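Local coordinates for protein Afp2 (Serratia entomophila, PDB 6RBN) that forms part of the extended contractile sheath around the inner tube of the anti-feeding prophage, a phage-tail-like injection system whose sheath contraction probably drives delivery, at residues 265-270 and 281-286; 257-262 and 288-293; 79-84 and 97-102. All blocks are in the same frame, centred on the assembly; numbering follows the deposited sequence.

Contact 1: 265-270 and 281-286; sequences KSLNKL and QRVKAA
Leu267, Leu270, Arg282 and Val283 make up the closely packed part of this contact, where the end of helix 250-267 and the residues just after it meet helix 277-295 in the sheath C-terminal domain. Val283 suits the spot because its two methyls divide the work. CG1, anti to the backbone N (chi1 169°), meets Leu267 CD2 at 3.8 Å, the two side chains crossing at about a right angle. CG2, beside the backbone N, touches Leu270 CD1 at 3.8 Å as the two side chains run past each other in opposite directions. Leu270, the most deeply engaged residue, turns its other methyl to Arg282, whose chain leaves with CG anti to the backbone N and bends at chi3 (66°), so that Leu270 CD2 lies obliquely to the guanidinium, 3.4 Å from Arg282 NE. Met329 and Ile331 of strand 328-335 also pack against Val283, while Leu443 of a neighbouring Afp3 chain reaches Leu267.

The looser part lies at Ser266, whose OG only grazes Ala286 CB at 4.4 Å, both residues being small and partly exposed. No hydrogen bond links the two segments. Their cohesion therefore comes from apolar contact, and the charge of Arg282 is answered beyond them by a salt bridge from NH2 to Glu273, which should let the guanidinium lie against a leucine without stranding its charge.

Contact 2: 257-262 and 288-293; sequences NAVERD and DSYLHS
The phenol of Tyr290 spans most of the gap between the two helices and ends beside Asp262. Its CG is anti to the backbone N (chi1 177°), which sends the ring out toward the opposite helix and brings Tyr290 OH to 3.0 Å from Asp262 OD2. The aspartate methylene approaches the ring obliquely, with Tyr290 CZ 3.6 Å from Asp262 CB, and the carboxylate plane is turned 71° from the ring. At the ring edge, near its plane, Val259 CG1 approaches Tyr290 CE2 at 4.4 Å. Val259 CG1 also faces Leu291 CD2 at 4.3 Å, a loose apolar touch on the buried side.

These residues belong to an antiparallel helix pair of the sheath C-terminal domain, the segments running at 149° with axes 11.7 Å apart. So wide a spacing suits a long residue such as tyrosine, whereas the beta-branched valine and the leucine suit the buried face: Val259 packs on Leu335, and Leu291 on Trp309, Val311, Ile333 and Leu335, all from the two-stranded sheet 309-312/328-335. Further out, Phe445 of a neighbouring Afp3 chain lies against Val259. Around the polar end, Asp262 OD2 sits 3.0 Å from the carbonyl Ala258 O; two acceptors this close may raise the carboxylate's pKa. One turn beyond Tyr290, Ser293 OG donates to Tyr290 O from above the carbonyl plane, at 3.0 Å.

Contact 3: 79-84 and 97-102; sequences GGKCYL and YDDITL
Strand 82-86, helix 90-97 and strand 102-105 form a beta-alpha-beta crossover in which the two parallel strands are separated by strand 30-34. This contact sets the start of the first strand against the loop that leaves the helix. The approach begins at Gly79, whose positive phi (81°) is easily adopted by glycine, and passes through Gly80.

Lys81 then extends toward the loop with CG in the crowded position between backbone N and carbonyl carbon, and its chain bends at chi3. Lys81 CD lies 3.7 Å from Asp99 OD2, but the ammonium is farther from that oxygen than a salt bridge allows, so attraction is probably modest. Lys81 NZ instead makes a weak hydrogen bond to Tyr83 OH.

Cys82 packs instead against Leu71 and Phe75 of helix 66-75, as a small buried residue can; Leu84 also packs on that helix.

Tyr83 carries the contact. A large flat ring fills the angle between helix end and loop while its hydroxyl reaches Lys81 NZ and the neighbourhood of Asp99. Tyr83 CE2 meets Tyr97 CB at 3.7 Å, and the two rings lie obliquely, their planes at 53°. Tyr97 stands at the end of helix 90-97; Asp98 leaves it with positive phi (68°), turning the chain so that Ile100 comes to the edge of the tyrosine ring. There Ile100 CD1 lies in the plane of the Tyr83 ring, 3.6 Å from Tyr83 CD2.

From the N terminus, contact 3 comes first, closing a short loop that holds most of helix 90-97, the connection between two strands of the mixed sheet. Much later, helix 250-267 opens contact 2, and before that closes, contact 1 opens and closes inside it: 265-270 with 281-286 is nested within 257-262 with 288-293. The two fasten one helix pair at successive levels, their centres about 11 Å apart, contact 1 nearer the connection between the helices. Contact 3 stands in series with both. It nevertheless touches contact 2, where Arg261 NH2 makes a weak hydrogen bond to Asp98 O, joining the helix pair to the crossover loop of the sheet.

Contact 1: 265-270 and 281-286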
# COMPACT_ATOMS: atom_id res chain seq x y z
N LYS C 265 -41.61 1.99 -59.31
CA LYS C 265 -41.93 3.23 -58.61
C LYS C 265 -41.27 3.28 -57.24
O LYS C 265 -40.95 4.36 -56.74
CB LYS C 265 -43.44 3.41 -58.48
CG LYS C 265 -44.13 3.88 -59.75
CD LYS C 265 -45.64 3.84 -59.64
CE LYS C 265 -46.23 5.15 -59.14
NZ LYS C 265 -46.00 5.40 -57.69
N SER C 266 -41.07 2.12 -56.62
CA SER C 266 -40.44 2.08 -55.31
C SER C 266 -38.92 2.09 -55.40
O SER C 266 -38.26 2.57 -54.48
CB SER C 266 -40.91 0.84 -54.55
OG SER C 266 -40.27 0.76 -53.29
N LEU C 267 -38.36 1.56 -56.48
CA LEU C 267 -36.91 1.50 -56.63
C LEU C 267 -36.34 2.71 -57.36
O LEU C 267 -35.11 2.78 -57.51
CB LEU C 267 -36.50 0.22 -57.36
CG LEU C 267 -36.77 -1.09 -56.63
CD1 LEU C 267 -36.30 -2.26 -57.47
CD2 LEU C 267 -36.11 -1.10 -55.27
N ASN C 268 -37.16 3.64 -57.83
CA ASN C 268 -36.62 4.88 -58.37
C ASN C 268 -36.08 5.79 -57.28
O ASN C 268 -35.27 6.67 -57.58
CB ASN C 268 -37.67 5.65 -59.18
CG ASN C 268 -37.85 5.09 -60.57
OD1 ASN C 268 -36.88 4.72 -61.24
ND2 ASN C 268 -39.09 5.04 -61.03
N LYS C 269 -36.50 5.60 -56.03
CA LYS C 269 -35.92 6.35 -54.93
C LYS C 269 -34.61 5.75 -54.44
O LYS C 269 -33.97 6.34 -53.56
CB LYS C 269 -36.92 6.43 -53.78
CG LYS C 269 -38.16 7.23 -54.13
CD LYS C 269 -39.08 7.40 -52.94
CE LYS C 269 -39.78 6.11 -52.60
NZ LYS C 269 -40.74 5.73 -53.67
N LEU C 270 -34.18 4.61 -54.98
CA LEU C 270 -32.90 4.02 -54.66
C LEU C 270 -31.92 4.11 -55.82
O LEU C 270 -30.86 3.47 -55.78
CB LEU C 270 -33.07 2.56 -54.24
CG LEU C 270 -33.82 2.38 -52.92
CD1 LEU C 270 -34.04 0.91 -52.64
CD2 LEU C 270 -33.05 3.03 -51.80
N GLN C 281 -29.04 -5.14 -50.29
CA GLN C 281 -29.91 -5.63 -49.22
C GLN C 281 -31.11 -4.73 -49.03
O GLN C 281 -32.19 -5.21 -48.65
CB GLN C 281 -29.13 -5.74 -47.92
CG GLN C 281 -28.04 -6.77 -47.94
CD GLN C 281 -28.57 -8.15 -48.19
OE1 GLN C 281 -28.32 -8.75 -49.23
NE2 GLN C 281 -29.33 -8.66 -47.23
N ARG C 282 -30.95 -3.43 -49.27
CA ARG C 282 -32.07 -2.51 -49.10
C ARG C 282 -33.00 -2.55 -50.30
O ARG C 282 -34.18 -2.20 -50.19
CB ARG C 282 -31.53 -1.11 -48.82
CG ARG C 282 -32.55 -0.12 -48.33
CD ARG C 282 -31.93 1.19 -47.92
NE ARG C 282 -31.34 1.90 -49.04
CZ ARG C 282 -30.64 3.02 -48.92
NH1 ARG C 282 -30.44 3.55 -47.72
NH2 ARG C 282 -30.14 3.60 -49.99
N VAL C 283 -32.50 -3.00 -51.45
CA VAL C 283 -33.36 -3.18 -52.61
C VAL C 283 -34.22 -4.43 -52.46
O VAL C 283 -35.44 -4.38 -52.62
CB VAL C 283 -32.53 -3.22 -53.90
CG1 VAL C 283 -33.37 -3.66 -55.06
CG2 VAL C 283 -31.97 -1.85 -54.20
N LYS C 284 -33.61 -5.56 -52.12
CA LYS C 284 -34.36 -6.81 -52.08
C LYS C 284 -35.27 -6.93 -50.88
O LYS C 284 -36.10 -7.84 -50.84
CB LYS C 284 -33.42 -8.02 -52.11
CG LYS C 284 -32.73 -8.31 -50.80
CD LYS C 284 -31.86 -9.54 -50.93
CE LYS C 284 -32.70 -10.78 -51.12
NZ LYS C 284 -33.53 -11.08 -49.92
N ALA C 285 -35.14 -6.05 -49.89
CA ALA C 285 -36.10 -6.01 -48.80
C ALA C 285 -37.23 -5.02 -49.06
O ALA C 285 -38.28 -5.13 -48.42
CB ALA C 285 -35.41 -5.66 -47.49
N ALA C 286 -37.02 -4.07 -49.97
CA ALA C 286 -38.11 -3.23 -50.44
C ALA C 286 -39.02 -3.98 -51.40
O ALA C 286 -40.17 -3.57 -51.58
CB ALA C 286 -37.56 -1.99 -51.13

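Contact 2: 257-262 and 288-293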
# COMPACT_ATOMS: atom_id res chain seq x y z
N ASN C 257 -47.90 -6.46 -64.99
CA ASN C 257 -47.72 -5.05 -65.31
C ASN C 257 -47.98 -4.15 -64.11
O ASN C 257 -47.36 -3.09 -63.99
CB ASN C 257 -48.65 -4.65 -66.46
CG ASN C 257 -48.27 -5.30 -67.76
OD1 ASN C 257 -47.09 -5.45 -68.07
ND2 ASN C 257 -49.27 -5.67 -68.55
N ALA C 258 -48.86 -4.56 -63.21
CA ALA C 258 -49.04 -3.82 -61.97
C ALA C 258 -47.87 -4.02 -61.03
O ALA C 258 -47.49 -3.11 -60.29
CB ALA C 258 -50.35 -4.24 -61.29
N VAL C 259 -47.28 -5.22 -61.04
CA VAL C 259 -46.13 -5.50 -60.18
C VAL C 259 -44.89 -4.80 -60.72
O VAL C 259 -44.11 -4.21 -59.96
CB VAL C 259 -45.93 -7.02 -60.07
CG1 VAL C 259 -44.66 -7.35 -59.34
CG2 VAL C 259 -47.07 -7.64 -59.33
N GLU C 260 -44.70 -4.83 -62.04
CA GLU C 260 -43.51 -4.24 -62.65
C GLU C 260 -43.51 -2.72 -62.55
O GLU C 260 -42.45 -2.11 -62.45
CB GLU C 260 -43.40 -4.69 -64.10
CG GLU C 260 -42.96 -6.13 -64.21
CD GLU C 260 -43.11 -6.74 -65.58
OE1 GLU C 260 -43.72 -6.11 -66.46
OE2 GLU C 260 -42.63 -7.87 -65.77
N ARG C 261 -44.69 -2.10 -62.55
CA ARG C 261 -44.74 -0.65 -62.41
C ARG C 261 -44.59 -0.24 -60.95
O ARG C 261 -43.92 0.76 -60.66
CB ARG C 261 -46.03 -0.10 -63.00
CG ARG C 261 -46.09 -0.15 -64.51
CD ARG C 261 -47.45 0.29 -65.02
NE ARG C 261 -47.69 1.70 -64.78
CZ ARG C 261 -47.38 2.67 -65.64
NH1 ARG C 261 -46.82 2.37 -66.80
NH2 ARG C 261 -47.64 3.93 -65.33
N ASP C 262 -45.20 -0.98 -60.02
CA ASP C 262 -45.14 -0.58 -58.62
C ASP C 262 -43.80 -0.89 -57.97
O ASP C 262 -43.45 -0.24 -56.98
CB ASP C 262 -46.26 -1.24 -57.83
CG ASP C 262 -47.62 -0.69 -58.17
OD1 ASP C 262 -47.70 0.50 -58.55
OD2 ASP C 262 -48.62 -1.44 -58.06
N ASP C 288 -39.39 -7.60 -51.14
CA ASP C 288 -40.02 -8.60 -50.29
C ASP C 288 -41.11 -8.01 -49.41
O ASP C 288 -42.06 -8.70 -49.06
CB ASP C 288 -38.98 -9.29 -49.41
CG ASP C 288 -38.13 -10.27 -50.17
OD1 ASP C 288 -38.62 -10.83 -51.17
OD2 ASP C 288 -36.97 -10.50 -49.75
N SER C 289 -40.98 -6.73 -49.03
CA SER C 289 -42.06 -6.09 -48.29
C SER C 289 -43.25 -5.81 -49.18
O SER C 289 -44.40 -5.87 -48.72
CB SER C 289 -41.57 -4.80 -47.64
OG SER C 289 -41.31 -3.81 -48.61
N TYR C 290 -43.01 -5.50 -50.46
CA TYR C 290 -44.11 -5.28 -51.39
C TYR C 290 -44.79 -6.59 -51.75
O TYR C 290 -46.02 -6.68 -51.75
CB TYR C 290 -43.60 -4.58 -52.65
CG TYR C 290 -44.69 -4.39 -53.69
CD1 TYR C 290 -45.67 -3.43 -53.52
CD2 TYR C 290 -44.73 -5.17 -54.83
CE1 TYR C 290 -46.67 -3.25 -54.45
CE2 TYR C 290 -45.73 -5.01 -55.77
CZ TYR C 290 -46.69 -4.04 -55.58
OH TYR C 290 -47.68 -3.87 -56.51
N LEU C 291 -44.01 -7.63 -52.05
CA LEU C 291 -44.59 -8.89 -52.49
C LEU C 291 -45.22 -9.68 -51.35
O LEU C 291 -46.03 -10.57 -51.63
CB LEU C 291 -43.53 -9.75 -53.18
CG LEU C 291 -43.03 -9.23 -54.52
CD1 LEU C 291 -41.91 -10.10 -55.04
CD2 LEU C 291 -44.16 -9.18 -55.52
N HIS C 292 -44.88 -9.39 -50.10
CA HIS C 292 -45.55 -10.08 -49.00
C HIS C 292 -46.94 -9.52 -48.76
O HIS C 292 -47.88 -10.27 -48.49
CB HIS C 292 -44.74 -9.99 -47.71
CG HIS C 292 -45.26 -10.85 -46.61
ND1 HIS C 292 -44.96 -12.19 -46.50
CD2 HIS C 292 -46.11 -10.58 -45.59
CE1 HIS C 292 -45.56 -12.69 -45.45
NE2 HIS C 292 -46.27 -11.74 -44.88
N SER C 293 -47.08 -8.19 -48.84
CA SER C 293 -48.39 -7.57 -48.69
C SER C 293 -49.28 -7.86 -49.88
O SER C 293 -50.51 -7.87 -49.75
CB SER C 293 -48.24 -6.07 -48.50
OG SER C 293 -47.79 -5.47 -49.70

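Contact 3: 79-84 and 97-102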
# COMPACT_ATOMS: atom_id res chain seq x y z
N GLY C 79 -64.23 5.91 -62.88
CA GLY C 79 -63.32 6.45 -63.85
C GLY C 79 -62.55 7.65 -63.33
O GLY C 79 -63.15 8.60 -62.83
N GLY C 80 -61.24 7.63 -63.47
CA GLY C 80 -60.43 8.72 -62.98
C GLY C 80 -59.93 9.60 -64.09
O GLY C 80 -60.68 9.92 -65.01
N LYS C 81 -58.67 10.01 -64.02
CA LYS C 81 -58.12 10.83 -65.08
C LYS C 81 -57.84 9.97 -66.31
O LYS C 81 -57.56 8.77 -66.21
CB LYS C 81 -56.85 11.55 -64.61
CG LYS C 81 -55.66 10.67 -64.33
CD LYS C 81 -54.52 11.51 -63.80
CE LYS C 81 -53.95 12.40 -64.90
NZ LYS C 81 -52.76 13.16 -64.43
N CYS C 82 -57.96 10.59 -67.47
CA CYS C 82 -57.84 9.89 -68.74
C CYS C 82 -57.43 10.90 -69.80
O CYS C 82 -57.57 12.11 -69.61
CB CYS C 82 -59.15 9.20 -69.11
SG CYS C 82 -60.49 10.35 -69.32
N TYR C 83 -56.93 10.38 -70.91
CA TYR C 83 -56.26 11.19 -71.92
C TYR C 83 -56.94 11.00 -73.27
O TYR C 83 -57.15 9.86 -73.69
CB TYR C 83 -54.78 10.81 -72.02
CG TYR C 83 -53.94 11.11 -70.79
CD1 TYR C 83 -54.30 12.10 -69.89
CD2 TYR C 83 -52.81 10.37 -70.52
CE1 TYR C 83 -53.54 12.35 -68.76
CE2 TYR C 83 -52.04 10.62 -69.40
CZ TYR C 83 -52.41 11.61 -68.53
OH TYR C 83 -51.66 11.86 -67.41
N LEU C 84 -57.27 12.10 -73.93
CA LEU C 84 -57.62 12.07 -75.35
C LEU C 84 -56.39 12.43 -76.17
O LEU C 84 -55.93 13.58 -76.14
CB LEU C 84 -58.76 13.03 -75.69
CG LEU C 84 -60.17 12.56 -75.42
CD1 LEU C 84 -61.15 13.66 -75.78
CD2 LEU C 84 -60.44 11.31 -76.24
N TYR C 97 -46.09 10.90 -70.38
CA TYR C 97 -46.96 11.21 -69.26
C TYR C 97 -46.91 10.19 -68.13
O TYR C 97 -47.55 10.42 -67.10
CB TYR C 97 -48.40 11.39 -69.75
CG TYR C 97 -48.58 12.70 -70.47
CD1 TYR C 97 -48.81 13.87 -69.76
CD2 TYR C 97 -48.47 12.78 -71.84
CE1 TYR C 97 -48.95 15.08 -70.40
CE2 TYR C 97 -48.61 13.99 -72.50
CZ TYR C 97 -48.85 15.13 -71.77
OH TYR C 97 -49.00 16.34 -72.42
N ASP C 98 -46.23 9.05 -68.31
CA ASP C 98 -45.71 8.19 -67.23
C ASP C 98 -46.80 7.49 -66.41
O ASP C 98 -46.51 6.66 -65.55
CB ASP C 98 -44.81 9.02 -66.30
CG ASP C 98 -43.83 8.18 -65.50
OD1 ASP C 98 -43.71 6.97 -65.75
OD2 ASP C 98 -43.19 8.74 -64.60
N ASP C 99 -48.06 7.78 -66.69
CA ASP C 99 -49.17 7.38 -65.85
C ASP C 99 -50.09 6.40 -66.56
O ASP C 99 -50.96 5.81 -65.91
CB ASP C 99 -49.96 8.62 -65.42
CG ASP C 99 -50.74 8.42 -64.15
OD1 ASP C 99 -50.63 7.34 -63.54
OD2 ASP C 99 -51.45 9.37 -63.75
N ILE C 100 -49.90 6.20 -67.85
CA ILE C 100 -50.84 5.47 -68.69
C ILE C 100 -50.64 3.98 -68.49
O ILE C 100 -49.52 3.47 -68.57
CB ILE C 100 -50.65 5.87 -70.16
CG1 ILE C 100 -50.86 7.37 -70.30
CG2 ILE C 100 -51.61 5.12 -71.05
CD1 ILE C 100 -50.39 7.91 -71.59
N THR C 101 -51.74 3.27 -68.23
CA THR C 101 -51.74 1.82 -68.13
C THR C 101 -52.52 1.14 -69.24
O THR C 101 -52.24 -0.01 -69.58
CB THR C 101 -52.30 1.38 -66.78
OG1 THR C 101 -53.65 1.83 -66.66
CG2 THR C 101 -51.48 1.97 -65.65
N LEU C 102 -53.50 1.83 -69.82
CA LEU C 102 -54.35 1.28 -70.87
C LEU C 102 -54.29 2.15 -72.12
O LEU C 102 -54.26 3.38 -72.03
CB LEU C 102 -55.80 1.18 -70.40
CG LEU C 102 -56.14 0.15 -69.33
CD1 LEU C 102 -57.54 0.38 -68.83
CD2 LEU C 102 -56.03 -1.24 -69.94